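Local coordinates for HMG box-containing protein 1 (Homo sapiens, PDB 3QVE) that represses transcription at the promoters of target genes, regulating the cell cycle and Wnt signalling, and is represented here by its AXH domain, at residues S6-C11 with D33-E38; S67-E72 with T90-L95; L77-G82 with H97-K102. All coordinates share one frame; numbering follows the deposited sequence.

Contact 1: S6-C11 with D33-E38; sequences STVWHC and DFARAE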
ATOM      1  N   SER A   6     -10.325  -6.363   3.676  1.00 36.75           N
ATOM      2  CA  SER A   6      -9.426  -7.355   4.243  0.50 34.99           C
ATOM      3  C   SER A   6      -8.009  -7.140   3.716  1.00 31.93           C
ATOM      4  O   SER A   6      -7.730  -7.297   2.538  1.00 37.15           O
ATOM      5  CB  SER A   6      -9.909  -8.762   3.916  0.50 36.41           C
ATOM      6  OG  SER A   6      -9.131  -9.720   4.597  0.50 40.90           O
ATOM      7  N   THR A   7      -7.117  -6.773   4.607  1.00 28.19           N
ATOM      8  CA  THR A   7      -5.737  -6.497   4.267  1.00 27.61           C
ATOM      9  C   THR A   7      -4.876  -7.697   4.596  1.00 29.02           C
ATOM     10  O   THR A   7      -5.199  -8.459   5.499  1.00 26.63           O
ATOM     11  CB  THR A   7      -5.244  -5.290   5.045  1.00 30.87           C
ATOM     12  OG1 THR A   7      -5.538  -5.484   6.431  1.00 32.01           O
ATOM     13  CG2 THR A   7      -5.947  -4.017   4.554  1.00 31.19           C
ATOM     14  N   VAL A   8      -3.785  -7.869   3.864  1.00 25.98           N
ATOM     15  CA  VAL A   8      -2.863  -8.971   4.128  1.00 26.29           C
ATOM     16  C   VAL A   8      -1.731  -8.530   5.054  1.00 30.30           C
ATOM     17  O   VAL A   8      -1.392  -9.219   5.990  1.00 26.85           O
ATOM     18  CB  VAL A   8      -2.271  -9.511   2.806  1.00 24.71           C
ATOM     19  CG1 VAL A   8      -1.225 -10.651   3.106  1.00 20.74           C
ATOM     20  CG2 VAL A   8      -3.392 -10.059   1.959  1.00 25.02           C
ATOM     21  N   TRP A   9      -1.140  -7.382   4.773  1.00 26.16           N
ATOM     22  CA  TRP A   9      -0.030  -6.840   5.561  1.00 25.47           C
ATOM     23  C   TRP A   9      -0.063  -5.317   5.410  1.00 24.93           C
ATOM     24  O   TRP A   9      -0.199  -4.814   4.284  1.00 24.30           O
ATOM     25  CB  TRP A   9       1.337  -7.374   5.073  1.00 24.59           C
ATOM     26  CG  TRP A   9       2.418  -6.683   5.772  1.00 27.36           C
ATOM     27  CD1 TRP A   9       2.842  -6.928   7.073  1.00 36.02           C
ATOM     28  CD2 TRP A   9       3.200  -5.573   5.301  1.00 23.96           C
ATOM     29  NE1 TRP A   9       3.827  -6.052   7.405  1.00 30.85           N
ATOM     30  CE2 TRP A   9       4.056  -5.195   6.360  1.00 31.63           C
ATOM     31  CE3 TRP A   9       3.268  -4.877   4.097  1.00 27.73           C
ATOM     32  CZ2 TRP A   9       4.984  -4.180   6.238  1.00 35.54           C
ATOM     33  CZ3 TRP A   9       4.198  -3.836   3.976  1.00 30.31           C
ATOM     34  CH2 TRP A   9       5.034  -3.503   5.039  1.00 32.69           C
ATOM     35  N   HIS A  10       0.029  -4.600   6.527  1.00 25.27           N
ATOM     36  CA  HIS A  10      -0.104  -3.140   6.545  1.00 25.69           C
ATOM     37  C   HIS A  10      -1.449  -2.808   5.884  1.00 26.81           C
ATOM     38  O   HIS A  10      -2.421  -3.505   6.146  1.00 25.99           O
ATOM     39  CB  HIS A  10       1.077  -2.478   5.846  1.00 29.17           C
ATOM     40  CG  HIS A  10       1.251  -1.022   6.140  1.00 28.17           C
ATOM     41  ND1 HIS A  10       0.499  -0.021   5.538  1.00 27.74           N
ATOM     42  CD2 HIS A  10       2.137  -0.390   6.950  1.00 31.62           C
ATOM     43  CE1 HIS A  10       0.918   1.149   5.973  1.00 31.99           C
ATOM     44  NE2 HIS A  10       1.913   0.953   6.821  1.00 29.07           N
ATOM     45  N   CYS A  11      -1.520  -1.805   5.005  1.00 23.31           N
ATOM     46  CA  CYS A  11      -2.785  -1.468   4.321  1.00 25.80           C
ATOM     47  C   CYS A  11      -2.997  -2.249   3.015  1.00 25.54           C
ATOM     48  O   CYS A  11      -3.938  -1.990   2.290  1.00 24.72           O
ATOM     49  CB  CYS A  11      -2.788   0.021   3.970  1.00 29.00           C
ATOM     50  SG  CYS A  11      -1.598   0.529   2.727  1.00 29.47           S
ATOM     51  N   ASP A  33       2.926 -14.258   0.605  1.00 28.49           N
ATOM     52  CA  ASP A  33       4.165 -15.036   0.852  1.00 28.81           C
ATOM     53  C   ASP A  33       4.984 -14.292   1.918  1.00 29.30           C
ATOM     54  O   ASP A  33       5.464 -14.884   2.877  1.00 27.70           O
ATOM     55  CB  ASP A  33       4.955 -15.198  -0.445  1.00 27.41           C
ATOM     56  CG  ASP A  33       4.301 -16.174  -1.436  1.00 32.75           C
ATOM     57  OD1 ASP A  33       3.261 -16.773  -1.101  1.00 30.39           O
ATOM     58  OD2 ASP A  33       4.832 -16.344  -2.558  1.00 31.86           O
ATOM     59  N   PHE A  34       5.075 -12.976   1.792  1.00 27.69           N
ATOM     60  CA  PHE A  34       5.756 -12.144   2.782  1.00 26.04           C
ATOM     61  C   PHE A  34       5.131 -12.247   4.166  1.00 30.91           C
ATOM     62  O   PHE A  34       5.830 -12.461   5.150  1.00 28.64           O
ATOM     63  CB  PHE A  34       5.780 -10.678   2.316  1.00 27.37           C
ATOM     64  CG  PHE A  34       6.337  -9.725   3.339  1.00 26.31           C
ATOM     65  CD1 PHE A  34       7.698  -9.600   3.508  1.00 37.09           C
ATOM     66  CD2 PHE A  34       5.493  -8.985   4.152  1.00 31.32           C
ATOM     67  CE1 PHE A  34       8.233  -8.710   4.456  1.00 38.62           C
ATOM     68  CE2 PHE A  34       5.999  -8.109   5.099  1.00 31.98           C
ATOM     69  CZ  PHE A  34       7.377  -7.966   5.245  1.00 34.32           C
ATOM     70  N   ALA A  35       3.811 -12.115   4.246  1.00 29.36           N
ATOM     71  CA  ALA A  35       3.125 -12.085   5.528  1.00 31.80           C
ATOM     72  C   ALA A  35       3.274 -13.461   6.205  1.00 33.67           C
ATOM     73  O   ALA A  35       3.363 -13.538   7.429  1.00 36.55           O
ATOM     74  CB  ALA A  35       1.642 -11.719   5.348  1.00 26.90           C
ATOM     75  N   ARG A  36       3.263 -14.536   5.424  1.00 33.48           N
ATOM     76  CA  ARG A  36       3.456 -15.873   5.992  1.00 41.20           C
ATOM     77  C   ARG A  36       4.894 -16.011   6.516  1.00 47.87           C
ATOM     78  O   ARG A  36       5.074 -16.519   7.605  1.00 49.83           O
ATOM     79  CB  ARG A  36       3.142 -17.011   5.021  1.00 40.80           C
ATOM     80  CG  ARG A  36       3.702 -18.405   5.465  1.00 51.44           C
ATOM     81  N   ALA A  37       5.883 -15.533   5.756  1.00 50.05           N
ATOM     82  CA  ALA A  37       7.292 -15.570   6.163  1.00 55.15           C
ATOM     83  C   ALA A  37       7.584 -14.732   7.425  1.00 60.01           C
ATOM     84  O   ALA A  37       8.450 -15.111   8.213  1.00 62.44           O
ATOM     85  CB  ALA A  37       8.221 -15.158   4.996  1.00 50.17           C
ATOM     86  N   GLU A  38       6.880 -13.615   7.610  1.00 87.77           N
ATOM     87  CA  GLU A  38       6.933 -12.838   8.859  1.00 92.11           C
ATOM     88  C   GLU A  38       6.199 -13.594   9.973  1.00100.26           C
ATOM     89  O   GLU A  38       5.518 -14.578   9.713  1.00103.01           O
ATOM     90  CB  GLU A  38       6.301 -11.457   8.657  1.00 85.49           C
ATOM     91  CG  GLU A  38       7.055 -10.578   7.673  1.00 85.62           C
ATOM     92  CD  GLU A  38       8.128  -9.720   8.318  1.00 85.70           C
ATOM     93  OE1 GLU A  38       7.791  -8.965   9.248  1.00 84.02           O
ATOM     94  OE2 GLU A  38       9.297  -9.775   7.882  1.00 78.37           O
TER

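Contact 2: S67-E72 with T90-L95; sequences SVSFGE and TVECKL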
ATOM      1  N   SER A  67       1.796   0.311 -15.269  1.00 29.37           N
ATOM      2  CA  SER A  67       2.533  -0.658 -16.073  1.00 32.13           C
ATOM      3  C   SER A  67       1.595  -1.803 -16.435  1.00 30.47           C
ATOM      4  O   SER A  67       0.468  -1.840 -15.984  1.00 28.68           O
ATOM      5  CB  SER A  67       3.690  -1.189 -15.209  1.00 35.15           C
ATOM      6  OG  SER A  67       4.648  -1.797 -16.011  1.00 52.09           O
ATOM      7  N   VAL A  68       2.078  -2.744 -17.230  1.00 32.73           N
ATOM      8  CA  VAL A  68       1.366  -3.982 -17.516  1.00 34.10           C
ATOM      9  C   VAL A  68       2.232  -5.164 -17.065  1.00 34.57           C
ATOM     10  O   VAL A  68       3.417  -5.202 -17.332  1.00 34.51           O
ATOM     11  CB  VAL A  68       1.035  -4.081 -18.993  1.00 39.77           C
ATOM     12  CG1 VAL A  68       0.320  -5.396 -19.298  1.00 34.77           C
ATOM     13  CG2 VAL A  68       0.143  -2.868 -19.407  1.00 39.61           C
ATOM     14  N   SER A  69       1.625  -6.104 -16.345  1.00 32.25           N
ATOM     15  CA  SER A  69       2.294  -7.306 -15.865  1.00 32.87           C
ATOM     16  C   SER A  69       1.397  -8.477 -16.182  1.00 31.41           C
ATOM     17  O   SER A  69       0.271  -8.554 -15.695  1.00 27.24           O
ATOM     18  CB  SER A  69       2.513  -7.230 -14.352  1.00 36.11           C
ATOM     19  OG  SER A  69       2.979  -8.452 -13.791  1.00 38.90           O
ATOM     20  N   PHE A  70       1.894  -9.372 -17.019  1.00 31.17           N
ATOM     21  CA  PHE A  70       1.178 -10.565 -17.390  1.00 35.25           C
ATOM     22  C   PHE A  70      -0.254 -10.253 -17.829  1.00 36.29           C
ATOM     23  O   PHE A  70      -1.222 -10.845 -17.355  1.00 35.34           O
ATOM     24  CB  PHE A  70       1.256 -11.571 -16.231  1.00 32.95           C
ATOM     25  CG  PHE A  70       2.643 -12.095 -16.014  1.00 35.84           C
ATOM     26  CD1 PHE A  70       3.193 -13.011 -16.908  1.00 37.65           C
ATOM     27  CD2 PHE A  70       3.404 -11.664 -14.923  1.00 36.44           C
ATOM     28  CE1 PHE A  70       4.484 -13.509 -16.732  1.00 35.98           C
ATOM     29  CE2 PHE A  70       4.717 -12.165 -14.741  1.00 35.43           C
ATOM     30  CZ  PHE A  70       5.235 -13.069 -15.620  1.00 36.32           C
ATOM     31  N   GLY A  71      -0.365  -9.292 -18.739  1.00 37.62           N
ATOM     32  CA  GLY A  71      -1.662  -8.934 -19.302  1.00 41.03           C
ATOM     33  C   GLY A  71      -2.544  -8.033 -18.452  1.00 43.99           C
ATOM     34  O   GLY A  71      -3.603  -7.598 -18.911  1.00 46.61           O
ATOM     35  N   GLU A  72      -2.111  -7.722 -17.226  1.00 39.04           N
ATOM     36  CA  GLU A  72      -2.879  -6.914 -16.315  1.00 34.67           C
ATOM     37  C   GLU A  72      -2.261  -5.561 -16.075  1.00 32.62           C
ATOM     38  O   GLU A  72      -1.070  -5.447 -15.791  1.00 29.66           O
ATOM     39  CB  GLU A  72      -2.963  -7.597 -14.958  1.00 36.14           C
ATOM     40  CG  GLU A  72      -3.831  -8.819 -14.953  1.00 54.01           C
ATOM     41  CD  GLU A  72      -4.270  -9.171 -13.542  1.00 69.53           C
ATOM     42  OE1 GLU A  72      -4.086  -8.347 -12.591  1.00 73.23           O
ATOM     43  OE2 GLU A  72      -4.806 -10.291 -13.405  1.00 81.70           O
ATOM     44  N   THR A  90       8.764  -0.164  -2.446  1.00 24.85           N
ATOM     45  CA  THR A  90       8.043  -0.071  -3.717  1.00 21.71           C
ATOM     46  C   THR A  90       7.066  -1.240  -3.762  1.00 24.87           C
ATOM     47  O   THR A  90       7.396  -2.345  -3.333  1.00 21.15           O
ATOM     48  CB  THR A  90       9.002  -0.083  -4.926  1.00 23.66           C
ATOM     49  OG1 THR A  90       9.888   1.038  -4.781  1.00 24.63           O
ATOM     50  CG2 THR A  90       8.231   0.068  -6.274  1.00 20.91           C
ATOM     51  N   VAL A  91       5.851  -0.985  -4.238  1.00 23.08           N
ATOM     52  CA  VAL A  91       4.846  -2.019  -4.344  1.00 21.77           C
ATOM     53  C   VAL A  91       4.274  -2.020  -5.740  1.00 23.32           C
ATOM     54  O   VAL A  91       4.319  -1.003  -6.445  1.00 23.21           O
ATOM     55  CB  VAL A  91       3.661  -1.846  -3.314  1.00 27.01           C
ATOM     56  CG1 VAL A  91       4.182  -1.636  -1.900  1.00 20.88           C
ATOM     57  CG2 VAL A  91       2.748  -0.738  -3.705  1.00 22.35           C
ATOM     58  N   GLU A  92       3.750  -3.173  -6.138  1.00 19.96           N
ATOM     59  CA  GLU A  92       2.870  -3.284  -7.288  1.00 20.85           C
ATOM     60  C   GLU A  92       1.484  -3.589  -6.757  1.00 23.74           C
ATOM     61  O   GLU A  92       1.335  -4.485  -5.936  1.00 26.95           O
ATOM     62  CB  GLU A  92       3.321  -4.416  -8.181  1.00 24.31           C
ATOM     63  CG  GLU A  92       2.570  -4.556  -9.473  1.00 26.34           C
ATOM     64  CD  GLU A  92       2.662  -5.957 -10.028  1.00 33.78           C
ATOM     65  OE1 GLU A  92       3.542  -6.155 -10.900  1.00 31.51           O
ATOM     66  OE2 GLU A  92       1.873  -6.850  -9.601  1.00 30.73           O
ATOM     67  N   CYS A  93       0.469  -2.840  -7.169  1.00 22.49           N
ATOM     68  CA  CYS A  93      -0.878  -3.116  -6.671  1.00 22.64           C
ATOM     69  C   CYS A  93      -1.894  -2.931  -7.787  1.00 25.76           C
ATOM     70  O   CYS A  93      -1.594  -2.382  -8.831  1.00 24.98           O
ATOM     71  CB  CYS A  93      -1.162  -2.228  -5.479  1.00 26.59           C
ATOM     72  SG  CYS A  93      -1.338  -0.566  -5.900  1.00 32.98           S
ATOM     73  N   LYS A  94      -3.106  -3.418  -7.576  1.00 26.62           N
ATOM     74  CA  LYS A  94      -4.166  -3.253  -8.566  1.00 26.54           C
ATOM     75  C   LYS A  94      -4.614  -1.782  -8.658  1.00 22.51           C
ATOM     76  O   LYS A  94      -4.466  -1.033  -7.702  1.00 22.99           O
ATOM     77  CB  LYS A  94      -5.356  -4.154  -8.236  1.00 32.15           C
ATOM     78  CG  LYS A  94      -5.038  -5.624  -8.084  1.00 37.49           C
ATOM     79  CD  LYS A  94      -4.324  -6.207  -9.304  1.00 59.12           C
ATOM     80  CE  LYS A  94      -3.930  -7.688  -9.118  1.00 60.68           C
ATOM     81  NZ  LYS A  94      -2.478  -7.873  -9.159  1.00 40.75           N
ATOM     82  N   LEU A  95      -5.163  -1.392  -9.807  1.00 23.97           N
ATOM     83  CA  LEU A  95      -5.572  -0.000 -10.048  1.00 26.71           C
ATOM     84  C   LEU A  95      -6.636   0.459  -9.079  1.00 27.66           C
ATOM     85  O   LEU A  95      -6.704   1.633  -8.781  1.00 28.50           O
ATOM     86  CB  LEU A  95      -6.103   0.181 -11.463  1.00 25.62           C
ATOM     87  CG  LEU A  95      -5.266  -0.144 -12.690  1.00 37.46           C
ATOM     88  CD1 LEU A  95      -5.927   0.376 -14.026  1.00 31.02           C
ATOM     89  CD2 LEU A  95      -3.887   0.416 -12.562  1.00 28.56           C
TER

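Contact 3: L77-G82 with H97-K102; sequences LTFDPG and HPFYVK. With EDO (1,2-ethanediol), chain I.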
ATOM      1  N   LEU A  77       4.256   1.871  -7.064  1.00 20.69           N
ATOM      2  CA  LEU A  77       4.265   3.004  -6.128  1.00 23.52           C
ATOM      3  C   LEU A  77       5.433   2.925  -5.213  1.00 24.53           C
ATOM      4  O   LEU A  77       5.765   1.832  -4.760  1.00 25.04           O
ATOM      5  CB  LEU A  77       3.010   2.952  -5.248  1.00 19.16           C
ATOM      6  CG  LEU A  77       1.656   2.784  -5.902  1.00 24.27           C
ATOM      7  CD1 LEU A  77       0.529   2.550  -4.830  1.00 23.06           C
ATOM      8  CD2 LEU A  77       1.400   4.062  -6.808  1.00 20.89           C
ATOM      9  N   THR A  78       6.000   4.074  -4.830  1.00 22.33           N
ATOM     10  CA  THR A  78       7.116   4.065  -3.873  1.00 21.77           C
ATOM     11  C   THR A  78       6.719   4.899  -2.692  1.00 23.88           C
ATOM     12  O   THR A  78       6.216   6.013  -2.832  1.00 25.42           O
ATOM     13  CB  THR A  78       8.440   4.578  -4.496  1.00 23.51           C
ATOM     14  OG1 THR A  78       8.858   3.635  -5.475  1.00 24.49           O
ATOM     15  CG2 THR A  78       9.577   4.711  -3.414  1.00 24.37           C
ATOM     16  N   PHE A  79       6.931   4.327  -1.519  1.00 21.85           N
ATOM     17  CA  PHE A  79       6.480   4.886  -0.248  1.00 23.41           C
ATOM     18  C   PHE A  79       7.660   5.112   0.704  1.00 25.44           C
ATOM     19  O   PHE A  79       8.619   4.349   0.692  1.00 24.70           O
ATOM     20  CB  PHE A  79       5.560   3.905   0.463  1.00 25.81           C
ATOM     21  CG  PHE A  79       4.211   3.765  -0.167  1.00 23.21           C
ATOM     22  CD1 PHE A  79       3.239   4.727   0.016  1.00 26.01           C
ATOM     23  CD2 PHE A  79       3.876   2.610  -0.860  1.00 26.45           C
ATOM     24  CE1 PHE A  79       1.972   4.587  -0.537  1.00 24.32           C
ATOM     25  CE2 PHE A  79       2.609   2.470  -1.420  1.00 23.43           C
ATOM     26  CZ  PHE A  79       1.677   3.453  -1.266  1.00 23.86           C
ATOM     27  N   ASP A  80       7.534   6.126   1.556  1.00 26.77           N
ATOM     28  CA  ASP A  80       8.503   6.466   2.589  1.00 26.44           C
ATOM     29  C   ASP A  80       7.897   6.273   3.982  1.00 24.19           C
ATOM     30  O   ASP A  80       6.920   6.966   4.327  1.00 28.61           O
ATOM     31  CB  ASP A  80       8.914   7.918   2.371  1.00 26.96           C
ATOM     32  CG  ASP A  80      10.026   8.380   3.308  1.00 35.65           C
ATOM     33  OD1 ASP A  80      10.375   7.613   4.182  1.00 31.81           O
ATOM     34  OD2 ASP A  80      10.561   9.497   3.136  1.00 35.95           O
ATOM     35  N   PRO A  81       8.456   5.358   4.808  1.00 27.10           N
ATOM     36  CA  PRO A  81       7.926   5.154   6.149  1.00 28.03           C
ATOM     37  C   PRO A  81       8.366   6.165   7.182  1.00 29.18           C
ATOM     38  O   PRO A  81       7.909   6.092   8.313  1.00 31.33           O
ATOM     39  CB  PRO A  81       8.485   3.800   6.538  1.00 27.84           C
ATOM     40  CG  PRO A  81       9.790   3.764   5.851  1.00 27.64           C
ATOM     41  CD  PRO A  81       9.546   4.407   4.529  1.00 27.68           C
ATOM     42  N   GLY A  82       9.250   7.075   6.817  1.00 30.18           N
ATOM     43  CA  GLY A  82       9.616   8.189   7.694  1.00 33.59           C
ATOM     44  C   GLY A  82      10.914   8.010   8.487  1.00 37.59           C
ATOM     45  O   GLY A  82      11.247   8.874   9.263  1.00 42.99           O
ATOM     46  N   HIS A  97      -6.863  -0.399  -5.865  1.00 23.06           N
ATOM     47  CA  HIS A  97      -6.393  -0.465  -4.463  1.00 22.78           C
ATOM     48  C   HIS A  97      -6.761   0.848  -3.730  1.00 23.96           C
ATOM     49  O   HIS A  97      -6.397   1.934  -4.166  1.00 22.89           O
ATOM     50  CB  HIS A  97      -4.870  -0.697  -4.393  1.00 25.61           C
ATOM     51  CG  HIS A  97      -4.402  -1.278  -3.103  1.00 22.48           C
ATOM     52  ND1 HIS A  97      -4.484  -0.600  -1.909  1.00 21.28           N
ATOM     53  CD2 HIS A  97      -3.883  -2.498  -2.812  1.00 22.77           C
ATOM     54  CE1 HIS A  97      -4.029  -1.372  -0.932  1.00 25.34           C
ATOM     55  NE2 HIS A  97      -3.647  -2.524  -1.455  1.00 21.66           N
ATOM     56  N   PRO A  98      -7.511   0.745  -2.621  1.00 24.50           N
ATOM     57  CA  PRO A  98      -7.850   1.921  -1.805  1.00 25.23           C
ATOM     58  C   PRO A  98      -6.794   2.225  -0.747  1.00 26.50           C
ATOM     59  O   PRO A  98      -6.064   1.320  -0.321  1.00 25.84           O
ATOM     60  CB  PRO A  98      -9.133   1.492  -1.127  1.00 26.91           C
ATOM     61  CG  PRO A  98      -8.951   0.015  -0.904  1.00 27.44           C
ATOM     62  CD  PRO A  98      -8.132  -0.473  -2.094  1.00 24.92           C
ATOM     63  N   PHE A  99      -6.676   3.493  -0.375  1.00 24.49           N
ATOM     64  CA  PHE A  99      -5.714   3.916   0.640  1.00 23.05           C
ATOM     65  C   PHE A  99      -6.455   4.836   1.584  1.00 27.41           C
ATOM     66  O   PHE A  99      -7.274   5.632   1.128  1.00 26.31           O
ATOM     67  CB  PHE A  99      -4.540   4.642   0.011  1.00 23.41           C
ATOM     68  CG  PHE A  99      -3.741   3.781  -0.893  1.00 22.27           C
ATOM     69  CD1 PHE A  99      -2.805   2.882  -0.368  1.00 22.62           C
ATOM     70  CD2 PHE A  99      -4.010   3.767  -2.264  1.00 24.53           C
ATOM     71  CE1 PHE A  99      -2.068   2.057  -1.188  1.00 25.83           C
ATOM     72  CE2 PHE A  99      -3.300   2.939  -3.079  1.00 26.94           C
ATOM     73  CZ  PHE A  99      -2.317   2.073  -2.540  1.00 24.87           C
ATOM     74  N   TYR A 100      -6.168   4.712   2.870  1.00 23.87           N
ATOM     75  CA  TYR A 100      -6.789   5.548   3.868  1.00 26.55           C
ATOM     76  C   TYR A 100      -5.779   6.610   4.219  1.00 24.96           C
ATOM     77  O   TYR A 100      -4.793   6.324   4.904  1.00 26.84           O
ATOM     78  CB  TYR A 100      -7.276   4.753   5.074  1.00 24.44           C
ATOM     79  CG  TYR A 100      -8.224   5.614   5.916  1.00 28.16           C
ATOM     80  CD1 TYR A 100      -9.582   5.696   5.627  1.00 33.20           C
ATOM     81  CD2 TYR A 100      -7.731   6.398   6.944  1.00 40.33           C
ATOM     82  CE1 TYR A 100     -10.455   6.535   6.382  1.00 33.92           C
ATOM     83  CE2 TYR A 100      -8.569   7.220   7.695  1.00 45.27           C
ATOM     84  CZ  TYR A 100      -9.920   7.284   7.414  1.00 41.03           C
ATOM     85  OH  TYR A 100     -10.707   8.093   8.185  1.00 42.34           O
ATOM     86  N   VAL A 101      -6.004   7.823   3.708  1.00 24.45           N
ATOM     87  CA  VAL A 101      -5.012   8.881   3.766  1.00 24.98           C
ATOM     88  C   VAL A 101      -5.252   9.734   4.991  1.00 27.58           C
ATOM     89  O   VAL A 101      -6.365  10.171   5.207  1.00 25.36           O
ATOM     90  CB  VAL A 101      -5.036   9.717   2.500  1.00 26.08           C
ATOM     91  CG1 VAL A 101      -4.077  10.898   2.626  1.00 21.65           C
ATOM     92  CG2 VAL A 101      -4.709   8.790   1.295  1.00 20.44           C
ATOM     93  N   LYS A 102      -4.203   9.940   5.786  1.00 26.46           N
ATOM     94  CA  LYS A 102      -4.255  10.797   6.980  0.50 26.36           C
ATOM     95  C   LYS A 102      -4.768  12.183   6.618  1.00 29.17           C
ATOM     96  O   LYS A 102      -4.297  12.775   5.659  1.00 26.60           O
ATOM     97  CB  LYS A 102      -2.868  10.930   7.596  0.50 29.18           C
ATOM     98  CG  LYS A 102      -2.819  11.383   9.050  0.50 32.82           C
ATOM     99  CD  LYS A 102      -1.372  11.500   9.513  0.50 36.09           C
ATOM    100  CE  LYS A 102      -1.257  11.433  11.033  0.50 40.14           C
ATOM    101  NZ  LYS A 102      -2.122  12.438  11.690  0.50 27.96           N
TER
HETATM  102  C1  EDO I  13       4.871   8.974   8.288  1.00 53.42           C
HETATM  103  O1  EDO I  13       6.101   9.179   8.989  1.00 51.27           O
HETATM  104  C2  EDO I  13       5.057   9.465   6.865  1.00 47.32           C
HETATM  105  O2  EDO I  13       6.312   8.963   6.396  1.00 60.16           O

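Contact 1: S6-C11 with D33-E38
Trp-9 and Ala-35 mark the closest approach of the two backbones, their CA atoms 6.1 Å apart where the N-terminal loop 6-11 passes the end of helix 31-37. No hydrogen bond crosses it, and between these two segments the loop meets the helix through apolar side chains. Its main feature is a T-shaped (edge-to-face) pair, with the edge of Phe-34 turned toward the face of Trp-9. The planes stand at 77°, and CE2 of Phe-34 sits above the middle of the pyrrole ring, nearly equidistant from its five atoms; the closest of them, Trp-9 CE2, is 3.7 Å from Phe-34 CE2. With CG anti to the backbone N (chi1 173°), the indole of Trp-9 lies with one face over the Phe-34 edge. Its opposite face is backed near the rim by CB of His-10, and CG of Glu-38 lies over one face of the Phe-34 ring. A second, smaller patch joins Val-8 CG1 to Ala-35 CB at 3.8 Å. Without the indole, as with an alanine here, the edge of Phe-34 would probably lose its aromatic partner and a gap would open between loop and helix. Leu-18 of strand 17-20 touches both rings, and Phe-20 meets Phe-34, so the pair continues into the body of the domain. Val-8 and Trp-9, both facing Phe-12, form a classic beta bulge, and here both touch the helix that the AXH domain places beside this loop.

Contact 2: S67-E72 with T90-L95
Ser-69 N donates to Glu-72 O at 2.8 Å, the shortest polar bond here, and so pins together two residues that both reach across to strand 89-94. The reciprocal bond, from Glu-72 N to Ser-69 O, is 3.0 Å long. Together they close a tight reversal in which Phe-70 and Gly-71 both adopt positive phi. Toward the other segment the chemistry is looser and mostly electrostatic. Glu-72 and Lys-94 form a long salt bridge, with OE1 of Glu-72 3.8 Å from NZ of Lys-94. The same oxygen lies closer to the methylene beside that nitrogen, 3.5 Å from Lys-94 CE, so the carboxylate rests alongside the end of the chain as much as against its charge. The lysine gets there by bending: chi2 is -55°, and a further twist at chi4 turns the ammonium group, whereas Glu-72 runs out extended to meet it obliquely. This is a two-residue beta hairpin with a type I' turn, linking strands 59-69 and 72-80 of the antiparallel sheet, and 72-80 is also the immediate neighbour of strand 89-94. Contact with Ser-69 therefore has to span the intervening strand, and the long side chain of Glu-92 covers most of that distance. The serine OG, anti to the backbone N (chi1 171°), comes within 3.7 Å of OE1 of Glu-92, a touch rather than a hydrogen bond. Glu-92 is extended, its side chain resting on Val-74 and meeting Arg-17 of the next strand over. OE1 of Glu-72 and OE2 of Glu-92 are 6.8 Å apart. Lys-94 NZ is 4.5 Å from Glu-92 OE2, near enough that its positive charge probably eases the mutual repulsion of the two glutamates.

Contact 3: L77-G82 with H97-K102
Apolar contact carries this meeting, with Leu-77 and Phe-79 of strand 72-80 both directed at Phe-99 of strand 98-101. Leu-77 comes from the direction opposite to the phenylalanine and sets its CD1 methyl 3.7 Å from Phe-99 CZ. Phe-79 approaches obliquely, its CZ 4.0 Å from Phe-99 CE1, so two alternate residues of one strand share the outer end of a single ring. In Phe-99 CG is anti to the carbonyl carbon (chi1 -64°), which sends that end across to the facing sheet. One face of the ring is covered off-centre by ND1 of His-97.

No hydrogen bond crosses between the two segments; each has polar bonds of its own. ND1 of His-97 donates to Pro-98 O at 3.0 Å, approaching from above the carbonyl plane, and its NE2 bonds to Leu-13 N, which leaves both imidazole nitrogens partnered. At the far end of the other segment, Asp-80 OD1 accepts from Gly-82 N at 2.9 Å, forming an Asx turn.

The ligand contact is separate: O2 of 1,2-ethanediol, probably from the crystallisation liquor, donates to Asp-80 O at 2.9 Å.

All three touching residues are buried and no polar bond joins the strands, so hydrophobic burial, not hydrogen bonding, probably holds the sheets together here.

How the contacts relate
The three contacts show how chemistry follows depth in one small domain. Contact 3 is buried near the centre and wholly apolar across its interface; contact 1, partly buried, is also apolar but aromatic-led, seating a loop on a helix; contact 2 lies at the surface and relies on charge. Contacts 2 and 3 share the antiparallel sheet: strand 72-80 supplies Leu-77 and also Glu-72, and Leu-77 O probably receives a hydrogen bond from Val-91 N while CD1 packs on Cys-93 SG. The loop of contact 1 continues to Cys-11, which packs against His-97 and Phe-99 of contact 3, yet contact 1 does not touch contact 2.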